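Local coordinates for Ras-related protein Rab-21 (Homo sapiens, PDB 1Z08) that belongs to the Rab branch of the Ras family, small P-loop proteins, and here holds phosphoaminophosphonic acid-guanylate ester with a magnesium ion, at residues 7-12 with 161-166; 21-26 with 42-47; 113-118 with 157-162; 148-151 with 155-158. The protein carries 1 engineered substitution. One frame throughout, in Å; residues are numbered along the deposited sequence.

Contact 1: 7-12 with 161-166; sequences FKVVLL and LDLCKR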
# COMPACT_ATOMS: atom_id res chain seq x y z
N PHE A 7 1.34 -14.07 -5.26
CA PHE A 7 0.52 -12.87 -5.43
C PHE A 7 1.33 -11.68 -5.94
O PHE A 7 2.49 -11.50 -5.56
CB PHE A 7 -0.16 -12.48 -4.12
CG PHE A 7 -1.10 -13.53 -3.57
CD1 PHE A 7 -0.91 -14.05 -2.30
CD2 PHE A 7 -2.19 -13.97 -4.32
CE1 PHE A 7 -1.77 -15.00 -1.77
CE2 PHE A 7 -3.06 -14.94 -3.80
CZ PHE A 7 -2.85 -15.45 -2.53
N LYS A 8 0.70 -10.88 -6.79
CA LYS A 8 1.27 -9.62 -7.26
C LYS A 8 0.61 -8.45 -6.54
O LYS A 8 -0.62 -8.32 -6.55
CB LYS A 8 1.12 -9.47 -8.77
CG LYS A 8 1.58 -8.12 -9.31
CD LYS A 8 1.52 -8.06 -10.83
CE LYS A 8 1.97 -6.70 -11.33
NZ LYS A 8 2.01 -6.64 -12.82
N VAL A 9 1.43 -7.61 -5.92
CA VAL A 9 0.95 -6.45 -5.16
C VAL A 9 1.63 -5.19 -5.70
O VAL A 9 2.84 -5.17 -5.91
CB VAL A 9 1.22 -6.63 -3.64
CG1 VAL A 9 0.91 -5.36 -2.86
CG2 VAL A 9 0.40 -7.80 -3.09
N VAL A 10 0.84 -4.14 -5.95
CA VAL A 10 1.36 -2.88 -6.46
C VAL A 10 1.14 -1.75 -5.44
O VAL A 10 0.07 -1.66 -4.84
CB VAL A 10 0.74 -2.52 -7.85
CG1 VAL A 10 -0.78 -2.37 -7.78
CG2 VAL A 10 1.39 -1.28 -8.44
N LEU A 11 2.16 -0.93 -5.24
CA LEU A 11 2.03 0.27 -4.42
C LEU A 11 1.81 1.48 -5.31
O LEU A 11 2.53 1.69 -6.30
CB LEU A 11 3.26 0.46 -3.52
CG LEU A 11 3.27 -0.34 -2.21
CD1 LEU A 11 3.78 -1.76 -2.43
CD2 LEU A 11 4.09 0.36 -1.15
N LEU A 12 0.79 2.27 -4.98
CA LEU A 12 0.47 3.47 -5.74
C LEU A 12 0.32 4.65 -4.78
O LEU A 12 -0.01 4.46 -3.61
CB LEU A 12 -0.80 3.26 -6.56
CG LEU A 12 -0.76 2.12 -7.59
CD1 LEU A 12 -2.15 1.64 -7.97
CD2 LEU A 12 0.05 2.51 -8.83
N LEU A 161 0.60 -8.88 6.03
CA LEU A 161 0.00 -10.12 6.53
C LEU A 161 -1.50 -10.15 6.26
O LEU A 161 -2.02 -11.15 5.77
CB LEU A 161 0.28 -10.31 8.03
CG LEU A 161 -0.36 -11.52 8.74
CD1 LEU A 161 0.19 -12.84 8.20
CD2 LEU A 161 -0.18 -11.44 10.25
N ASP A 162 -2.19 -9.05 6.57
CA ASP A 162 -3.63 -8.96 6.36
C ASP A 162 -3.99 -9.00 4.87
O ASP A 162 -4.95 -9.66 4.49
CB ASP A 162 -4.21 -7.70 7.01
CG ASP A 162 -5.71 -7.79 7.20
OD1 ASP A 162 -6.44 -6.92 6.67
OD2 ASP A 162 -6.17 -8.74 7.87
N LEU A 163 -3.20 -8.30 4.05
CA LEU A 163 -3.42 -8.30 2.60
C LEU A 163 -3.31 -9.72 2.03
O LEU A 163 -4.14 -10.13 1.22
CB LEU A 163 -2.47 -7.33 1.89
CG LEU A 163 -2.52 -7.19 0.35
CD1 LEU A 163 -3.89 -6.85 -0.19
CD2 LEU A 163 -1.51 -6.16 -0.10
N CYS A 164 -2.30 -10.45 2.49
CA CYS A 164 -2.09 -11.85 2.09
C CYS A 164 -3.27 -12.74 2.49
O CYS A 164 -3.71 -13.57 1.69
CB CYS A 164 -0.79 -12.39 2.68
SG CYS A 164 0.70 -11.76 1.89
N LYS A 165 -3.76 -12.57 3.72
CA LYS A 165 -4.92 -13.31 4.21
C LYS A 165 -6.15 -13.06 3.34
O LYS A 165 -6.87 -13.99 3.00
CB LYS A 165 -5.24 -12.93 5.65
CG LYS A 165 -4.28 -13.48 6.69
CD LYS A 165 -4.75 -13.07 8.08
CE LYS A 165 -3.70 -13.35 9.13
NZ LYS A 165 -4.14 -12.82 10.46
N ARG A 166 -6.37 -11.79 3.00
CA ARG A 166 -7.50 -11.40 2.16
C ARG A 166 -7.37 -11.91 0.73
O ARG A 166 -8.37 -12.26 0.10
CB ARG A 166 -7.68 -9.88 2.18
CG ARG A 166 -8.09 -9.29 3.53
CD ARG A 166 -7.90 -7.77 3.55
NE ARG A 166 -8.68 -7.11 2.50
CZ ARG A 166 -8.35 -5.96 1.92
NH1 ARG A 166 -7.24 -5.31 2.27
NH2 ARG A 166 -9.14 -5.45 0.98
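Val-9 and Leu-163 reach toward each other tip to tip, closing the gap between strand 5-12 of the Ras-type P-loop fold and helix 156-168, which packs on one face of its sheet. The two partners arrive differently. Val-9 points toward the helix; with CG1 opposite the backbone N (chi1 172°), both of its methyls face the leucine. Leu-163 leaves its helix at a slant to the strand, and its extended first torsion (chi1 179°) followed by a turn at chi2 (55°) swings CD2 in. That methyl then sits at the fork of the valine, 3.8 Å from Val-9 CG1 and 3.9 Å from Val-9 CG2. A beta-branched residue suits the strand because its two short arms offer a broad apolar end, while leucine has the reach to span the distance from the helix.

Two residues nearer the start of the strand, Phe-7 also points at the helix, but it meets backbone rather than a side chain. No hydrogen bond joins the segments; dispersion and the exclusion of water hold them. Leu-163 also touches Ile-83 on strand 81-87, and Cys-164 meets Leu-57 on strand 54-61, so the helix spans several strands. At the margin, the ring atom CE1 of Phe-7 lies 4.2 Å from Cys-164 O, the oxygen lying oblique to the ring.

Contact 2: 21-26 with 42-47; sequences SLVLRY and SFLTKK. With GNP (phosphoaminophosphonic acid-guanylate ester), chain F.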
# COMPACT_ATOMS: atom_id res chain seq x y z
N SER A 21 9.68 3.62 1.00
CA SER A 21 9.98 3.47 2.42
C SER A 21 9.23 2.29 3.05
O SER A 21 9.78 1.59 3.90
CB SER A 21 9.70 4.76 3.19
OG SER A 21 10.59 5.79 2.79
N LEU A 22 7.98 2.08 2.64
CA LEU A 22 7.21 0.94 3.13
C LEU A 22 7.85 -0.38 2.71
O LEU A 22 8.03 -1.28 3.53
CB LEU A 22 5.74 1.00 2.68
CG LEU A 22 4.85 2.05 3.37
CD1 LEU A 22 3.53 2.21 2.63
CD2 LEU A 22 4.60 1.70 4.83
N VAL A 23 8.21 -0.48 1.43
CA VAL A 23 8.80 -1.70 0.87
C VAL A 23 10.19 -1.95 1.47
O VAL A 23 10.49 -3.07 1.90
CB VAL A 23 8.87 -1.66 -0.67
CG1 VAL A 23 9.41 -2.98 -1.22
CG2 VAL A 23 7.50 -1.35 -1.28
N LEU A 24 11.03 -0.91 1.50
CA LEU A 24 12.38 -1.03 2.04
C LEU A 24 12.37 -1.49 3.50
O LEU A 24 13.14 -2.38 3.87
CB LEU A 24 13.16 0.28 1.87
CG LEU A 24 14.60 0.34 2.42
CD1 LEU A 24 15.54 -0.60 1.67
CD2 LEU A 24 15.12 1.77 2.36
N ARG A 25 11.50 -0.89 4.31
CA ARG A 25 11.37 -1.29 5.71
C ARG A 25 10.93 -2.75 5.83
O ARG A 25 11.48 -3.50 6.63
CB ARG A 25 10.41 -0.37 6.47
CG ARG A 25 10.14 -0.78 7.92
CD ARG A 25 11.39 -0.68 8.79
NE ARG A 25 11.62 0.68 9.28
CZ ARG A 25 12.71 1.07 9.93
NH1 ARG A 25 13.70 0.21 10.17
NH2 ARG A 25 12.83 2.32 10.33
N TYR A 26 9.94 -3.14 5.02
CA TYR A 26 9.41 -4.51 5.06
C TYR A 26 10.42 -5.56 4.58
O TYR A 26 10.51 -6.65 5.15
CB TYR A 26 8.11 -4.59 4.24
CG TYR A 26 7.34 -5.89 4.39
CD1 TYR A 26 6.96 -6.36 5.64
CD2 TYR A 26 6.96 -6.63 3.26
CE1 TYR A 26 6.24 -7.55 5.78
CE2 TYR A 26 6.24 -7.81 3.39
CZ TYR A 26 5.88 -8.27 4.64
OH TYR A 26 5.17 -9.44 4.76
N SER A 42 9.41 -1.29 -10.60
CA SER A 42 10.19 -2.52 -10.42
C SER A 42 9.60 -3.34 -9.28
O SER A 42 8.85 -2.82 -8.46
CB SER A 42 11.67 -2.21 -10.15
OG SER A 42 11.84 -1.60 -8.89
N PHE A 43 9.95 -4.63 -9.22
CA PHE A 43 9.45 -5.47 -8.14
C PHE A 43 10.52 -6.25 -7.38
O PHE A 43 11.58 -6.58 -7.92
CB PHE A 43 8.31 -6.38 -8.61
CG PHE A 43 8.75 -7.67 -9.25
CD1 PHE A 43 8.74 -8.86 -8.52
CD2 PHE A 43 9.15 -7.71 -10.58
CE1 PHE A 43 9.14 -10.07 -9.11
CE2 PHE A 43 9.54 -8.91 -11.18
CZ PHE A 43 9.53 -10.09 -10.44
N LEU A 44 10.22 -6.52 -6.11
CA LEU A 44 11.04 -7.37 -5.26
C LEU A 44 10.19 -8.55 -4.77
O LEU A 44 8.96 -8.46 -4.75
CB LEU A 44 11.57 -6.58 -4.06
CG LEU A 44 12.58 -5.47 -4.33
CD1 LEU A 44 12.57 -4.45 -3.19
CD2 LEU A 44 13.98 -6.03 -4.55
N THR A 45 10.86 -9.63 -4.38
CA THR A 45 10.18 -10.82 -3.89
C THR A 45 10.28 -10.93 -2.37
O THR A 45 11.37 -10.84 -1.80
CB THR A 45 10.74 -12.10 -4.54
OG1 THR A 45 10.63 -11.99 -5.97
CG2 THR A 45 9.98 -13.35 -4.08
N LYS A 46 9.13 -11.12 -1.73
CA LYS A 46 9.04 -11.35 -0.29
C LYS A 46 8.29 -12.66 -0.02
O LYS A 46 7.22 -12.89 -0.58
CB LYS A 46 8.34 -10.17 0.40
CG LYS A 46 8.13 -10.32 1.91
CD LYS A 46 9.33 -9.85 2.71
CE LYS A 46 9.08 -10.01 4.20
NZ LYS A 46 10.24 -9.57 5.01
N LYS A 47 8.86 -13.51 0.83
CA LYS A 47 8.24 -14.79 1.17
C LYS A 47 7.59 -14.77 2.55
O LYS A 47 8.17 -14.26 3.51
CB LYS A 47 9.26 -15.91 1.07
PG GNP F . 8.50 8.49 -5.09
O1G GNP F . 8.91 9.82 -5.67
O2G GNP F . 9.53 7.41 -5.18
O3G GNP F . 7.19 8.20 -5.76
N3B GNP F . 8.20 8.70 -3.52
PB GNP F . 7.88 7.59 -2.41
O1B GNP F . 6.43 7.42 -2.24
O2B GNP F . 8.65 6.36 -2.73
O3A GNP F . 8.37 8.13 -1.06
PA GNP F . 9.66 7.80 -0.29
O1A GNP F . 9.55 6.46 0.32
O2A GNP F . 10.88 8.08 -1.08
O5' GNP F . 9.65 8.81 0.92
C5' GNP F . 9.45 10.20 0.69
C4' GNP F . 9.78 10.99 1.95
O4' GNP F . 8.86 10.63 3.01
C3' GNP F . 11.18 10.76 2.50
O3' GNP F . 11.65 11.99 3.01
C2' GNP F . 10.93 9.71 3.59
O2' GNP F . 11.91 9.69 4.61
C1' GNP F . 9.59 10.18 4.14
N9 GNP F . 8.84 9.13 4.82
C8 GNP F . 8.43 7.91 4.31
N7 GNP F . 7.78 7.18 5.16
C5 GNP F . 7.75 7.95 6.32
C6 GNP F . 7.18 7.69 7.60
O6 GNP F . 6.57 6.68 7.97
N1 GNP F . 7.37 8.75 8.49
C2 GNP F . 8.04 9.91 8.19
N2 GNP F . 8.13 10.82 9.17
N3 GNP F . 8.57 10.17 7.01
C4 GNP F . 8.40 9.15 6.12
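Lys-46 lays its aliphatic chain obliquely over one face of the Tyr-26 ring, and its ammonium reaches the backbone carbonyl of Tyr-26. Its CG stands opposite the backbone N, and a bend at chi2 (87°) turns the rest of the chain over the ring. CG of Lys-46 comes within 3.5 Å of Tyr-26 CE2, and CE lies 3.8 Å from the ring centroid in a CH-pi contact displaced toward the rim. NZ of Lys-46 continues to a point 4.4 Å from the Tyr-26 centroid and only 5° off the ring normal, a cation-pi placement. The same ammonium gives a 2.9 Å hydrogen bond from Lys-46 NZ to Tyr-26 O, with the donor tilted 28° from the carbonyl plane. Lysine suits this place by combining a long greasy stem with a charged end; the pi cloud and the carbonyl together would help to stabilise that charge.

Val-23 and Leu-44 add an apolar crossing, Val-23 CG1 to Leu-44 CD1 at 4.0 Å, toward the more exposed side. At the other end of the helical segment, Ser-21 grips the ligand twice: its N lies 2.9 Å and its OG 2.8 Å from GNP O1A, both as donors. Small and polar, serine fits beside a phosphate. A first helix that starts at the nucleotide and lays its flank against the edge strand is characteristic of Ras-family P-loop proteins.

Contact 3: 113-118 with 157-162; sequences CLCIVG and EELFLD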
# COMPACT_ATOMS: atom_id res chain seq x y z
N CYS A 113 -7.80 -7.02 -4.14
CA CYS A 113 -7.87 -6.61 -2.75
C CYS A 113 -7.22 -5.24 -2.60
O CYS A 113 -6.01 -5.08 -2.83
CB CYS A 113 -7.17 -7.64 -1.85
SG CYS A 113 -8.02 -9.24 -1.73
N LEU A 114 -8.02 -4.25 -2.22
CA LEU A 114 -7.54 -2.88 -2.09
C LEU A 114 -7.19 -2.54 -0.65
O LEU A 114 -7.91 -2.90 0.28
CB LEU A 114 -8.58 -1.89 -2.63
CG LEU A 114 -8.96 -1.90 -4.12
CD1 LEU A 114 -9.87 -0.72 -4.42
CD2 LEU A 114 -7.73 -1.87 -5.02
N CYS A 115 -6.06 -1.84 -0.49
CA CYS A 115 -5.65 -1.29 0.80
C CYS A 115 -5.50 0.22 0.66
O CYS A 115 -4.83 0.70 -0.26
CB CYS A 115 -4.31 -1.88 1.26
SG CYS A 115 -4.28 -3.67 1.39
N ILE A 116 -6.12 0.96 1.57
CA ILE A 116 -5.91 2.40 1.66
C ILE A 116 -5.08 2.65 2.91
O ILE A 116 -5.49 2.32 4.02
CB ILE A 116 -7.24 3.20 1.65
CG1 ILE A 116 -8.02 2.88 0.36
CG2 ILE A 116 -6.97 4.70 1.75
CD1 ILE A 116 -9.38 3.50 0.27
N VAL A 117 -3.88 3.19 2.71
CA VAL A 117 -2.87 3.22 3.77
C VAL A 117 -2.45 4.65 4.12
O VAL A 117 -1.87 5.36 3.30
CB VAL A 117 -1.64 2.36 3.40
CG1 VAL A 117 -0.61 2.36 4.53
CG2 VAL A 117 -2.06 0.92 3.09
N GLY A 118 -2.76 5.04 5.35
CA GLY A 118 -2.33 6.32 5.90
C GLY A 118 -0.97 6.17 6.54
O GLY A 118 -0.86 5.68 7.67
N GLU A 157 4.12 -4.93 9.03
CA GLU A 157 3.98 -6.38 9.13
C GLU A 157 2.51 -6.76 9.05
O GLU A 157 2.13 -7.67 8.31
CB GLU A 157 4.58 -6.90 10.44
CG GLU A 157 6.09 -6.72 10.56
CD GLU A 157 6.88 -7.52 9.54
OE1 GLU A 157 6.49 -8.66 9.22
OE2 GLU A 157 7.91 -7.00 9.05
N GLU A 158 1.69 -6.03 9.81
CA GLU A 158 0.25 -6.23 9.88
C GLU A 158 -0.44 -5.99 8.53
O GLU A 158 -1.33 -6.74 8.14
CB GLU A 158 -0.35 -5.32 10.96
CG GLU A 158 0.13 -5.62 12.40
CD GLU A 158 1.40 -4.88 12.82
OE1 GLU A 158 2.27 -4.58 11.97
OE2 GLU A 158 1.53 -4.59 14.03
N LEU A 159 -0.02 -4.93 7.83
CA LEU A 159 -0.57 -4.60 6.50
C LEU A 159 -0.38 -5.73 5.49
O LEU A 159 -1.34 -6.18 4.87
CB LEU A 159 0.06 -3.30 5.96
CG LEU A 159 -0.07 -2.97 4.47
CD1 LEU A 159 -1.51 -2.70 4.05
CD2 LEU A 159 0.83 -1.80 4.09
N PHE A 160 0.86 -6.18 5.33
CA PHE A 160 1.17 -7.22 4.35
C PHE A 160 0.59 -8.57 4.74
O PHE A 160 0.12 -9.31 3.87
CB PHE A 160 2.67 -7.30 4.09
CG PHE A 160 3.20 -6.20 3.20
CD1 PHE A 160 3.06 -6.28 1.82
CD2 PHE A 160 3.82 -5.09 3.76
CE1 PHE A 160 3.53 -5.26 1.00
CE2 PHE A 160 4.30 -4.06 2.94
CZ PHE A 160 4.16 -4.15 1.56
N LEU A 161 0.60 -8.88 6.03
CA LEU A 161 0.00 -10.12 6.53
C LEU A 161 -1.50 -10.15 6.26
O LEU A 161 -2.02 -11.15 5.77
CB LEU A 161 0.28 -10.31 8.03
CG LEU A 161 -0.36 -11.52 8.74
CD1 LEU A 161 0.19 -12.84 8.20
CD2 LEU A 161 -0.18 -11.44 10.25
N ASP A 162 -2.19 -9.05 6.57
CA ASP A 162 -3.63 -8.96 6.36
C ASP A 162 -3.99 -9.00 4.87
O ASP A 162 -4.95 -9.66 4.49
CB ASP A 162 -4.21 -7.70 7.01
CG ASP A 162 -5.71 -7.79 7.20
OD1 ASP A 162 -6.44 -6.92 6.67
OD2 ASP A 162 -6.17 -8.74 7.87
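The first torsion of Leu-159 (chi1 163°) sets CG nearly opposite the backbone N and aims the isopropyl end toward Cys-115 and Val-117 on the strand. Val-117 (chi1 -178°) places CG1 opposite its N, which turns CG2 to the leucine.

One methyl, Leu-159 CD1, does most of the touching. It approaches Val-117 CG2 to 3.8 Å, tip to tip, and Cys-115 SG to 4.0 Å; CB and SG of Cys-115 both border that methyl. The second branch joins in less closely, with CD2 of Leu-159 at 4.1 Å from CG2 of Val-117. Cys-115 and Val-117 are two positions apart on the strand and so point to the same face of the sheet, where a single leucine can bridge them. The choice of residues follows from this: cysteine and valine are compact enough to lie beneath a helix, and the branched end of leucine can contact two neighbours at once. All three are buried, and the segments share no hydrogen bond, so the joint rests on apolar packing alone.

Farther along the helix, Arg-166 NH2 bonds to Leu-114 O. Leu-159 leans on Tyr-146 of the edge strand 144-148 as well, so helix 156-168 lies over both strands. Ile-116 points away from this helix and meets Val-97 of helix 91-108, which covers the other face of the sheet in this three-layer alpha/beta fold.

Contact 4: 148-151 with 155-158; sequences TSAK and GIEE. With GNP (phosphoaminophosphonic acid-guanylate ester), chain F.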
# COMPACT_ATOMS: atom_id res chain seq x y z
N THR A 148 0.17 3.22 9.01
CA THR A 148 1.57 2.80 9.04
C THR A 148 2.54 3.93 9.36
O THR A 148 2.23 5.10 9.17
CB THR A 148 2.03 2.20 7.69
OG1 THR A 148 1.88 3.18 6.65
CG2 THR A 148 1.24 0.93 7.34
N SER A 149 3.72 3.54 9.85
CA SER A 149 4.89 4.40 9.88
C SER A 149 6.09 3.58 9.42
O SER A 149 6.54 2.67 10.13
CB SER A 149 5.15 4.96 11.29
OG SER A 149 6.39 5.67 11.33
N ALA A 150 6.60 3.90 8.23
CA ALA A 150 7.82 3.28 7.74
C ALA A 150 9.02 3.67 8.60
O ALA A 150 9.92 2.87 8.82
CB ALA A 150 8.06 3.66 6.28
N LYS A 151 9.01 4.91 9.11
CA LYS A 151 10.09 5.43 9.94
C LYS A 151 10.22 4.69 11.28
O LYS A 151 11.33 4.38 11.71
CB LYS A 151 9.92 6.94 10.17
CG LYS A 151 11.05 7.59 10.97
CD LYS A 151 11.09 9.10 10.79
CE LYS A 151 12.31 9.69 11.46
NZ LYS A 151 12.67 11.03 10.92
N GLY A 155 2.84 -1.06 11.94
CA GLY A 155 1.72 -1.46 11.08
C GLY A 155 2.05 -2.11 9.75
O GLY A 155 1.14 -2.52 9.02
N ILE A 156 3.33 -2.20 9.41
CA ILE A 156 3.75 -2.72 8.09
C ILE A 156 3.64 -4.25 8.00
O ILE A 156 3.14 -4.78 7.01
CB ILE A 156 5.16 -2.23 7.70
CG1 ILE A 156 5.17 -0.70 7.61
CG2 ILE A 156 5.59 -2.83 6.36
CD1 ILE A 156 6.54 -0.09 7.51
N GLU A 157 4.12 -4.93 9.03
CA GLU A 157 3.98 -6.38 9.13
C GLU A 157 2.51 -6.76 9.05
O GLU A 157 2.13 -7.67 8.31
CB GLU A 157 4.58 -6.90 10.44
CG GLU A 157 6.09 -6.72 10.56
CD GLU A 157 6.88 -7.52 9.54
OE1 GLU A 157 6.49 -8.66 9.22
OE2 GLU A 157 7.91 -7.00 9.05
N GLU A 158 1.69 -6.03 9.81
CA GLU A 158 0.25 -6.23 9.88
C GLU A 158 -0.44 -5.99 8.53
O GLU A 158 -1.33 -6.74 8.14
CB GLU A 158 -0.35 -5.32 10.96
CG GLU A 158 0.13 -5.62 12.40
CD GLU A 158 1.40 -4.88 12.82
OE1 GLU A 158 2.27 -4.58 11.97
OE2 GLU A 158 1.53 -4.59 14.03
PG GNP F . 8.50 8.49 -5.09
O1G GNP F . 8.91 9.82 -5.67
O2G GNP F . 9.53 7.41 -5.18
O3G GNP F . 7.19 8.20 -5.76
N3B GNP F . 8.20 8.70 -3.52
PB GNP F . 7.88 7.59 -2.41
O1B GNP F . 6.43 7.42 -2.24
O2B GNP F . 8.65 6.36 -2.73
O3A GNP F . 8.37 8.13 -1.06
PA GNP F . 9.66 7.80 -0.29
O1A GNP F . 9.55 6.46 0.32
O2A GNP F . 10.88 8.08 -1.08
O5' GNP F . 9.65 8.81 0.92
C5' GNP F . 9.45 10.20 0.69
C4' GNP F . 9.78 10.99 1.95
O4' GNP F . 8.86 10.63 3.01
C3' GNP F . 11.18 10.76 2.50
O3' GNP F . 11.65 11.99 3.01
C2' GNP F . 10.93 9.71 3.59
O2' GNP F . 11.91 9.69 4.61
C1' GNP F . 9.59 10.18 4.14
N9 GNP F . 8.84 9.13 4.82
C8 GNP F . 8.43 7.91 4.31
N7 GNP F . 7.78 7.18 5.16
C5 GNP F . 7.75 7.95 6.32
C6 GNP F . 7.18 7.69 7.60
O6 GNP F . 6.57 6.68 7.97
N1 GNP F . 7.37 8.75 8.49
C2 GNP F . 8.04 9.91 8.19
N2 GNP F . 8.13 10.82 9.17
N3 GNP F . 8.57 10.17 7.01
C4 GNP F . 8.40 9.15 6.12
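Ile-156 makes most of the van der Waals packing, sending CD1 against the preceding loop: CD1 lies 3.6 Å from Ala-150 CA, 4.2 Å from Ala-150 CB in an apolar pair, and 3.8 Å from Ser-149 O. Its CG1, opposite the carbonyl carbon (chi1 -61°), carries the ethyl arm there. Thr-148 joins through its methyl, CG2 resting 3.8 Å from Gly-155 O. Gly-155 takes the N-cap position right before the helix with a positive phi, which favours glycine.

The polar interactions run to the ligand and to a neighbouring loop. This is the Ser-Ala-Lys motif of the Ras family: GNP O6 receives a straight bond from Lys-151 N at 3.2 Å (167°) and a weak, bent one from Ala-150 N at 2.8 Å (119°). The small Ala-150 lets the base come near, while the aliphatic stem of Lys-151 lies over one face of the guanine, CB standing almost directly above GNP N1 at 3.5 Å. Thr-148 OG1 bonds to Asn-119 OD1 and Ser-149 OG to Asp-122 OD1, which ties the loop to the Asn-Lys-x-Asp motif, whose Asp-122 also bonds GNP.

The loop thus connects edge strand 144-148, paired with strand 113-119, to helix 156-168, whose Ile-156 also touches Tyr-26 on helix 19-28.

How the contacts relate
Helix 156-168 unites contacts 1, 3 and 4: its start closes the base-binding loop, and its later turns cover the sheet. Contacts 1 and 3 are the nearest pair, with centres about 7 Å apart, and Leu-163 CD1 packs 3.6 Å from Cys-115 SG between them. Contact 3 meets contact 4 through a probable hydrogen bond, Gly-118 O to Thr-148 N (3.0 Å). Contact 2 meets contact 1 where Leu-11 CD2 packs on Val-23 CG2 at 3.8 Å, and contact 4 through Arg-25 NE, 2.8 Å from Ala-150 O. Contacts 2 and 4 both touch GNP, at a phosphate oxygen and at the base, whereas the side chains of Val-117 and Val-9 lie about 9 and 14 Å from it.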